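Local structure of cellobiose 2-epimerase (Caldibacillus thermoamylovorans, 5ZHB) at residues T185-L190 with D248-W253; Q229-N234 with I240-Y245. The protein interconverts cellobiose and its C2 epimer, glucosyl-mannose, by epimerising the reducing-end sugar at C2. One frame throughout, in Å; residues are numbered along the deposited sequence.

Contact 1. Residues T185-L190 with D248-W253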
ATOM      1  N   THR A 185       7.523   4.440  -5.298  1.00 18.86           N
ATOM      2  CA  THR A 185       6.576   5.247  -6.068  1.00 18.46           C
ATOM      3  C   THR A 185       6.072   4.479  -7.286  1.00 19.15           C
ATOM      4  O   THR A 185       4.882   4.458  -7.548  1.00 18.70           O
ATOM      5  CB  THR A 185       7.213   6.580  -6.476  1.00 20.70           C
ATOM      6  OG1 THR A 185       7.466   7.303  -5.277  1.00 20.71           O
ATOM      7  CG2 THR A 185       6.292   7.408  -7.354  1.00 22.95           C
ATOM      8  N   HIS A 186       6.982   3.784  -7.997  1.00 18.38           N
ATOM      9  CA  HIS A 186       6.618   2.994  -9.159  1.00 20.02           C
ATOM     10  C   HIS A 186       5.639   1.880  -8.787  1.00 19.03           C
ATOM     11  O   HIS A 186       4.696   1.598  -9.533  1.00 20.09           O
ATOM     12  CB  HIS A 186       7.909   2.516  -9.847  1.00 22.44           C
ATOM     13  CG  HIS A 186       8.567   3.652 -10.576  1.00 24.51           C
ATOM     14  ND1 HIS A 186       9.385   4.564  -9.942  1.00 23.79           N
ATOM     15  CD2 HIS A 186       8.490   4.046 -11.882  1.00 25.24           C
ATOM     16  CE1 HIS A 186       9.785   5.481 -10.836  1.00 24.57           C
ATOM     17  NE2 HIS A 186       9.258   5.190 -12.026  1.00 23.59           N
ATOM     18  N   LEU A 187       5.833   1.266  -7.610  1.00 19.70           N
ATOM     19  CA  LEU A 187       4.958   0.159  -7.216  1.00 20.12           C
ATOM     20  C   LEU A 187       3.521   0.655  -7.081  1.00 18.41           C
ATOM     21  O   LEU A 187       2.572   0.022  -7.584  1.00 19.92           O
ATOM     22  CB  LEU A 187       5.478  -0.480  -5.922  1.00 19.28           C
ATOM     23  CG  LEU A 187       4.650  -1.637  -5.338  1.00 19.57           C
ATOM     24  CD1 LEU A 187       4.464  -2.731  -6.351  1.00 20.70           C
ATOM     25  CD2 LEU A 187       5.262  -2.196  -4.081  1.00 21.44           C
ATOM     26  N   HIS A 188       3.355   1.770  -6.340  1.00 18.18           N
ATOM     27  CA  HIS A 188       2.017   2.284  -6.040  1.00 17.57           C
ATOM     28  C   HIS A 188       1.389   2.956  -7.261  1.00 18.69           C
ATOM     29  O   HIS A 188       0.165   2.958  -7.379  1.00 17.66           O
ATOM     30  CB  HIS A 188       1.998   3.043  -4.708  1.00 17.98           C
ATOM     31  CG  HIS A 188       2.335   2.104  -3.606  1.00 18.38           C
ATOM     32  ND1 HIS A 188       1.457   1.118  -3.191  1.00 19.33           N
ATOM     33  CD2 HIS A 188       3.471   1.875  -2.945  1.00 19.89           C
ATOM     34  CE1 HIS A 188       2.058   0.391  -2.254  1.00 19.82           C
ATOM     35  NE2 HIS A 188       3.265   0.814  -2.105  1.00 18.11           N
ATOM     36  N   VAL A 189       2.192   3.470  -8.199  1.00 18.52           N
ATOM     37  CA  VAL A 189       1.615   3.887  -9.461  1.00 20.01           C
ATOM     38  C   VAL A 189       1.039   2.656 -10.169  1.00 20.51           C
ATOM     39  O   VAL A 189      -0.084   2.689 -10.654  1.00 19.15           O
ATOM     40  CB  VAL A 189       2.597   4.671 -10.345  1.00 20.50           C
ATOM     41  CG1 VAL A 189       2.030   4.923 -11.744  1.00 21.91           C
ATOM     42  CG2 VAL A 189       2.978   5.980  -9.671  1.00 21.76           C
ATOM     43  N   LEU A 190       1.814   1.567 -10.241  1.00 21.76           N
ATOM     44  CA  LEU A 190       1.321   0.341 -10.880  1.00 22.22           C
ATOM     45  C   LEU A 190       0.053  -0.179 -10.198  1.00 20.17           C
ATOM     46  O   LEU A 190      -0.925  -0.530 -10.852  1.00 20.83           O
ATOM     47  CB  LEU A 190       2.455  -0.680 -10.874  1.00 20.88           C
ATOM     48  CG  LEU A 190       2.120  -2.062 -11.444  1.00 21.89           C
ATOM     49  CD1 LEU A 190       1.696  -2.014 -12.904  1.00 22.66           C
ATOM     50  CD2 LEU A 190       3.352  -2.897 -11.309  1.00 23.68           C
ATOM     51  N   ASP A 248       9.144  -6.584  -1.686  1.00 21.20           N
ATOM     52  CA  ASP A 248       9.287  -7.623  -2.707  1.00 20.02           C
ATOM     53  C   ASP A 248       8.056  -8.511  -2.800  1.00 19.80           C
ATOM     54  O   ASP A 248       7.546  -8.765  -3.875  1.00 19.04           O
ATOM     55  CB  ASP A 248      10.557  -8.411  -2.441  1.00 22.51           C
ATOM     56  CG  ASP A 248      11.838  -7.666  -2.780  1.00 24.54           C
ATOM     57  OD1 ASP A 248      11.849  -6.423  -2.632  1.00 22.21           O
ATOM     58  OD2 ASP A 248      12.807  -8.326  -3.198  1.00 26.83           O
ATOM     59  N   ILE A 249       7.597  -9.041  -1.656  1.00 20.89           N
ATOM     60  CA  ILE A 249       6.535 -10.020  -1.676  1.00 20.19           C
ATOM     61  C   ILE A 249       5.213  -9.338  -2.021  1.00 19.66           C
ATOM     62  O   ILE A 249       4.371  -9.916  -2.709  1.00 21.81           O
ATOM     63  CB  ILE A 249       6.518 -10.846  -0.372  1.00 21.43           C
ATOM     64  CG1 ILE A 249       5.606 -12.049  -0.503  1.00 22.28           C
ATOM     65  CG2 ILE A 249       6.181 -10.004   0.868  1.00 22.24           C
ATOM     66  CD1 ILE A 249       5.957 -12.959  -1.669  1.00 21.14           C
ATOM     67  N   GLU A 250       5.052  -8.078  -1.588  1.00 18.81           N
ATOM     68  CA  GLU A 250       3.928  -7.269  -2.022  1.00 17.72           C
ATOM     69  C   GLU A 250       3.948  -7.096  -3.543  1.00 17.38           C
ATOM     70  O   GLU A 250       2.938  -7.327  -4.189  1.00 17.93           O
ATOM     71  CB  GLU A 250       4.024  -5.909  -1.323  1.00 19.86           C
ATOM     72  CG  GLU A 250       2.883  -4.961  -1.698  1.00 20.01           C
ATOM     73  CD  GLU A 250       3.012  -3.574  -1.062  1.00 21.66           C
ATOM     74  OE1 GLU A 250       4.153  -3.152  -0.751  1.00 20.92           O
ATOM     75  OE2 GLU A 250       1.959  -2.927  -0.857  1.00 22.96           O
ATOM     76  N   ALA A 251       5.085  -6.657  -4.090  1.00 18.81           N
ATOM     77  CA  ALA A 251       5.232  -6.438  -5.519  1.00 21.61           C
ATOM     78  C   ALA A 251       4.933  -7.703  -6.322  1.00 21.57           C
ATOM     79  O   ALA A 251       4.284  -7.633  -7.362  1.00 21.75           O
ATOM     80  CB  ALA A 251       6.638  -5.971  -5.818  1.00 25.76           C
ATOM     81  N   SER A 252       5.393  -8.855  -5.805  1.00 22.07           N
ATOM     82  CA  SER A 252       5.131 -10.126  -6.465  1.00 20.88           C
ATOM     83  C   SER A 252       3.661 -10.226  -6.838  1.00 22.10           C
ATOM     84  O   SER A 252       3.340 -10.463  -7.989  1.00 22.14           O
ATOM     85  CB  SER A 252       5.560 -11.289  -5.615  1.00 23.78           C
ATOM     86  OG  SER A 252       5.176 -12.520  -6.202  1.00 26.39           O
ATOM     87  N   TRP A 253       2.744 -10.046  -5.877  1.00 20.47           N
ATOM     88  CA  TRP A 253       1.347 -10.310  -6.174  1.00 18.71           C
ATOM     89  C   TRP A 253       0.646  -9.106  -6.796  1.00 19.56           C
ATOM     90  O   TRP A 253      -0.276  -9.300  -7.590  1.00 19.27           O
ATOM     91  CB  TRP A 253       0.606 -10.840  -4.949  1.00 22.10           C
ATOM     92  CG  TRP A 253       0.231  -9.833  -3.898  1.00 20.00           C
ATOM     93  CD1 TRP A 253       0.953  -9.485  -2.801  1.00 19.64           C
ATOM     94  CD2 TRP A 253      -0.999  -9.095  -3.820  1.00 18.28           C
ATOM     95  NE1 TRP A 253       0.289  -8.532  -2.079  1.00 18.91           N
ATOM     96  CE2 TRP A 253      -0.919  -8.292  -2.666  1.00 19.11           C
ATOM     97  CE3 TRP A 253      -2.153  -9.030  -4.598  1.00 21.36           C
ATOM     98  CZ2 TRP A 253      -1.958  -7.452  -2.280  1.00 21.30           C
ATOM     99  CZ3 TRP A 253      -3.179  -8.184  -4.227  1.00 20.49           C
ATOM    100  CH2 TRP A 253      -3.096  -7.441  -3.054  1.00 21.04           C
TER

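Contact 2. Residues Q229-N234 with I240-Y245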
ATOM      1  N   GLN A 229      15.545  -3.854  -6.165  1.00 24.57           N
ATOM      2  CA  GLN A 229      16.337  -2.744  -5.658  1.00 25.65           C
ATOM      3  C   GLN A 229      15.368  -1.603  -5.320  1.00 25.33           C
ATOM      4  O   GLN A 229      14.255  -1.569  -5.829  1.00 25.96           O
ATOM      5  CB  GLN A 229      17.416  -2.398  -6.695  1.00 27.82           C
ATOM      6  CG  GLN A 229      18.289  -3.601  -7.068  1.00 30.70           C
ATOM      7  CD  GLN A 229      19.043  -3.414  -8.373  1.00 37.17           C
ATOM      8  OE1 GLN A 229      20.252  -3.172  -8.364  1.00 40.83           O
ATOM      9  NE2 GLN A 229      18.350  -3.494  -9.504  1.00 35.69           N
ATOM     10  N   VAL A 230      15.818  -0.673  -4.487  1.00 25.95           N
ATOM     11  CA  VAL A 230      14.918   0.229  -3.781  1.00 27.52           C
ATOM     12  C   VAL A 230      15.076   1.675  -4.251  1.00 24.94           C
ATOM     13  O   VAL A 230      14.074   2.329  -4.496  1.00 24.68           O
ATOM     14  CB  VAL A 230      15.065   0.064  -2.267  1.00 30.42           C
ATOM     15  CG1 VAL A 230      14.086   0.958  -1.494  1.00 30.57           C
ATOM     16  CG2 VAL A 230      14.848  -1.395  -1.882  1.00 30.67           C
ATOM     17  N   PHE A 231      16.313   2.170  -4.369  1.00 26.18           N
ATOM     18  CA  PHE A 231      16.595   3.574  -4.650  1.00 25.32           C
ATOM     19  C   PHE A 231      17.601   3.663  -5.795  1.00 31.01           C
ATOM     20  O   PHE A 231      18.570   2.892  -5.825  1.00 30.50           O
ATOM     21  CB  PHE A 231      17.187   4.237  -3.410  1.00 27.90           C
ATOM     22  CG  PHE A 231      16.259   4.320  -2.214  1.00 26.98           C
ATOM     23  CD1 PHE A 231      15.027   4.950  -2.329  1.00 29.94           C
ATOM     24  CD2 PHE A 231      16.627   3.789  -0.980  1.00 29.70           C
ATOM     25  CE1 PHE A 231      14.183   5.040  -1.238  1.00 27.21           C
ATOM     26  CE2 PHE A 231      15.771   3.881   0.117  1.00 30.65           C
ATOM     27  CZ  PHE A 231      14.546   4.504  -0.028  1.00 30.02           C
ATOM     28  N   PHE A 232      17.323   4.572  -6.732  1.00 27.89           N
ATOM     29  CA  PHE A 232      18.049   4.689  -7.986  1.00 29.69           C
ATOM     30  C   PHE A 232      18.418   6.150  -8.235  1.00 34.80           C
ATOM     31  O   PHE A 232      17.759   7.072  -7.737  1.00 31.67           O
ATOM     32  CB  PHE A 232      17.182   4.252  -9.170  1.00 29.05           C
ATOM     33  CG  PHE A 232      16.624   2.852  -8.975  1.00 31.20           C
ATOM     34  CD1 PHE A 232      15.470   2.650  -8.227  1.00 28.34           C
ATOM     35  CD2 PHE A 232      17.304   1.740  -9.469  1.00 30.14           C
ATOM     36  CE1 PHE A 232      15.007   1.368  -7.974  1.00 29.62           C
ATOM     37  CE2 PHE A 232      16.835   0.462  -9.227  1.00 29.19           C
ATOM     38  CZ  PHE A 232      15.680   0.278  -8.490  1.00 32.27           C
ATOM     39  N   ASN A 233      19.471   6.315  -9.048  1.00 34.51           N
ATOM     40  CA  ASN A 233      19.803   7.577  -9.676  1.00 37.39           C
ATOM     41  C   ASN A 233      19.002   7.700 -10.975  1.00 36.28           C
ATOM     42  O   ASN A 233      18.250   6.794 -11.340  1.00 35.61           O
ATOM     43  CB  ASN A 233      21.322   7.693  -9.824  1.00 40.72           C
ATOM     44  CG  ASN A 233      21.916   6.758 -10.854  1.00 38.15           C
ATOM     45  OD1 ASN A 233      21.219   6.247 -11.737  1.00 40.96           O
ATOM     46  ND2 ASN A 233      23.228   6.568 -10.797  1.00 42.74           N
ATOM     47  N   ASN A 234      19.200   8.811 -11.699  1.00 35.75           N
ATOM     48  CA  ASN A 234      18.456   9.093 -12.913  1.00 37.16           C
ATOM     49  C   ASN A 234      18.805   8.138 -14.052  1.00 38.15           C
ATOM     50  O   ASN A 234      18.120   8.144 -15.070  1.00 41.18           O
ATOM     51  CB  ASN A 234      18.665  10.535 -13.360  1.00 45.80           C
ATOM     52  CG  ASN A 234      17.659  11.442 -12.698  1.00 51.03           C
ATOM     53  OD1 ASN A 234      16.446  11.181 -12.770  1.00 46.95           O
ATOM     54  ND2 ASN A 234      18.140  12.480 -12.031  1.00 53.30           N
ATOM     55  N   ILE A 240      21.895   2.181  -3.305  1.00 38.84           N
ATOM     56  CA  ILE A 240      22.021   1.738  -1.924  1.00 43.18           C
ATOM     57  C   ILE A 240      21.912   0.215  -1.902  1.00 36.14           C
ATOM     58  O   ILE A 240      21.173  -0.385  -2.680  1.00 32.23           O
ATOM     59  CB  ILE A 240      20.961   2.375  -0.992  1.00 49.06           C
ATOM     60  CG1 ILE A 240      20.939   3.902  -1.073  1.00 57.46           C
ATOM     61  CG2 ILE A 240      21.161   1.921   0.460  1.00 52.28           C
ATOM     62  CD1 ILE A 240      22.112   4.597  -0.397  1.00 56.83           C
ATOM     63  N   ASP A 241      22.679  -0.402  -1.003  1.00 34.03           N
ATOM     64  CA  ASP A 241      22.589  -1.839  -0.803  1.00 37.93           C
ATOM     65  C   ASP A 241      21.470  -2.106   0.210  1.00 32.25           C
ATOM     66  O   ASP A 241      21.749  -2.159   1.402  1.00 31.71           O
ATOM     67  CB  ASP A 241      23.919  -2.399  -0.322  1.00 39.29           C
ATOM     68  CG  ASP A 241      23.879  -3.877   0.031  1.00 41.38           C
ATOM     69  OD1 ASP A 241      22.941  -4.555  -0.435  1.00 43.56           O
ATOM     70  OD2 ASP A 241      24.752  -4.315   0.815  1.00 49.68           O
ATOM     71  N   LEU A 242      20.216  -2.193  -0.266  1.00 31.94           N
ATOM     72  CA  LEU A 242      19.053  -2.308   0.623  1.00 29.79           C
ATOM     73  C   LEU A 242      18.055  -3.288   0.030  1.00 26.32           C
ATOM     74  O   LEU A 242      17.680  -3.199  -1.126  1.00 30.23           O
ATOM     75  CB  LEU A 242      18.374  -0.959   0.858  1.00 32.28           C
ATOM     76  CG  LEU A 242      17.098  -0.955   1.723  1.00 33.30           C
ATOM     77  CD1 LEU A 242      17.327  -1.443   3.124  1.00 32.03           C
ATOM     78  CD2 LEU A 242      16.520   0.451   1.756  1.00 33.50           C
ATOM     79  N   LYS A 243      17.638  -4.247   0.843  1.00 28.25           N
ATOM     80  CA  LYS A 243      16.581  -5.164   0.473  1.00 28.13           C
ATOM     81  C   LYS A 243      15.444  -4.992   1.468  1.00 25.85           C
ATOM     82  O   LYS A 243      15.703  -5.007   2.659  1.00 25.26           O
ATOM     83  CB  LYS A 243      17.033  -6.619   0.599  1.00 30.96           C
ATOM     84  CG  LYS A 243      17.907  -7.112  -0.524  1.00 36.17           C
ATOM     85  CD  LYS A 243      19.391  -6.987  -0.303  1.00 42.96           C
ATOM     86  CE  LYS A 243      20.087  -7.758  -1.400  1.00 47.63           C
ATOM     87  NZ  LYS A 243      21.528  -7.546  -1.305  1.00 53.40           N
ATOM     88  N   SER A 244      14.223  -4.853   0.943  1.00 24.87           N
ATOM     89  CA  SER A 244      13.029  -4.637   1.737  1.00 25.94           C
ATOM     90  C   SER A 244      12.073  -5.782   1.442  1.00 22.51           C
ATOM     91  O   SER A 244      11.492  -5.845   0.352  1.00 24.20           O
ATOM     92  CB  SER A 244      12.422  -3.280   1.428  1.00 28.78           C
ATOM     93  OG  SER A 244      11.254  -3.074   2.207  1.00 26.90           O
ATOM     94  N   TYR A 245      12.021  -6.742   2.375  1.00 22.48           N
ATOM     95  CA  TYR A 245      11.435  -8.047   2.124  1.00 21.81           C
ATOM     96  C   TYR A 245       9.954  -7.867   1.866  1.00 21.35           C
ATOM     97  O   TYR A 245       9.340  -8.552   1.039  1.00 21.03           O
ATOM     98  CB  TYR A 245      11.663  -8.985   3.318  1.00 25.18           C
ATOM     99  CG  TYR A 245      13.127  -9.268   3.650  1.00 26.95           C
ATOM    100  CD1 TYR A 245      13.923 -10.074   2.829  1.00 26.84           C
ATOM    101  CD2 TYR A 245      13.705  -8.768   4.811  1.00 28.43           C
ATOM    102  CE1 TYR A 245      15.246 -10.358   3.157  1.00 29.32           C
ATOM    103  CE2 TYR A 245      15.032  -9.015   5.133  1.00 30.39           C
ATOM    104  CZ  TYR A 245      15.806  -9.826   4.309  1.00 33.63           C
ATOM    105  OH  TYR A 245      17.107 -10.046   4.666  1.00 30.70           O
TER

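Contact 1. Residues T185-L190 with D248-W253
With CG anti to the backbone N (chi1 178°), Leu187 carries both methyls across to Glu250 and Ala251 on the facing helix. Glu250 does the same from the other side: its chain is fully extended as far as the carboxylate, which is thereby carried to the neighbourhood of the His188 ring. The two methyls of Leu187 divide the work. CD1 packs against the backbone at Ala251, 3.9 Å from Ala251 CA and equally near Ala251 CB, whereas CD2 lies 3.6 Å from Glu250 OE1, an apolar group set against a carboxylate oxygen. The second oxygen, Glu250 OE2, comes in at the edge of the imidazole, near its plane, with His188 CE1 3.6 Å away. His188 NE2 is 4.2 Å from Glu250 OE2 and makes no hydrogen bond to it; ring and carboxylate planes are turned 65° apart. OE2 has its hydrogen bond elsewhere in the structure, and His188 ND1 is bonded to Glu191 OE1, one turn further along its own helix, which limits the rotation of the ring. One ring face also receives Leu187 CG, towards the rim. All four touching residues are buried, yet no hydrogen bond joins the segments. The short helical segments run roughly parallel, at 29°, with axes 10.9 Å apart, a spacing spanned mainly by the Leu187, His188 and Glu250 side chains. Such neighbouring parallel inner helices are characteristic of the (α/α)6 barrel of the N-acylglucosamine 2-epimerase family. Helix 375-387 adds Tyr375 against both His188 and Glu250, and His376 against Glu250; Trp307 and Glu311 of helix 306-323 also touch Glu250, while Phe216 of helix 203-220 packs on Leu187.

Contact 2. Residues Q229-N234 with I240-Y245
Leu242 CD2 touches two residues at once, lying 3.9 Å from Phe231 CE2 and 4.1 Å from Val230 CG1. The other methyl of valine, Val230 CG2, rests against backbone, 3.4 Å from Leu242 O. This division follows from the valine torsion (chi1 -178°), which sets CG1 anti to the backbone N and CG2 anti to the carbonyl carbon. Val230 CG1 also lies 3.7 Å above the plane of the Phe231 ring, over its centre, so the aromatic is held on one face by its own sequence neighbour while Leu242 and Ile240 approach obliquely; Ile240 CG1 is 4.3 Å from Phe231 CD2. The two segments are arms of the long connection between helices 203-220 and 245-262. No hydrogen bond joins 229-234 to 240-245, and their strands belong to different sheets: 231-232 pairs antiparallel with 181-182, and 242-244 forms one edge of a four-stranded antiparallel sheet beside 294-296. A backbone bond from Phe231 to Ile239 links the arms nearby, whereas the buried Ile240 N has no partner. Asp241 then turns the chain as the centre of an inverse gamma turn, and Lys243 NZ forms a salt bridge with Asp241 OD1, a long, weak hydrogen bond of 3.4 Å. Further out, Glu294 and Glu296 of strand 294-296 touch Leu242, and Met171 and Thr182 touch Phe231.

How the contacts relate
Contact 2 is nested in the chain within the loop closed by contact 1, and their centres are 14 Å apart. Strand 242-244 runs directly into helix 245-262; Ser244 holds the N-cap position, but its OG bonds to His247 ND1 and does not cap the helix. Trp236, in the turn between the arms of contact 2, meets both His186 and Phe232 edge-to-face, and Val230 pairs by backbone with Met183 at the start of helix 183-199. The centre of contact 1 is about 8 Å from the centre of the chain, that of contact 2 about 18 Å. Contact 1 joins inner helices of the (α/α)6 barrel, where the family's sugar site probably lies; contact 2 is more peripheral.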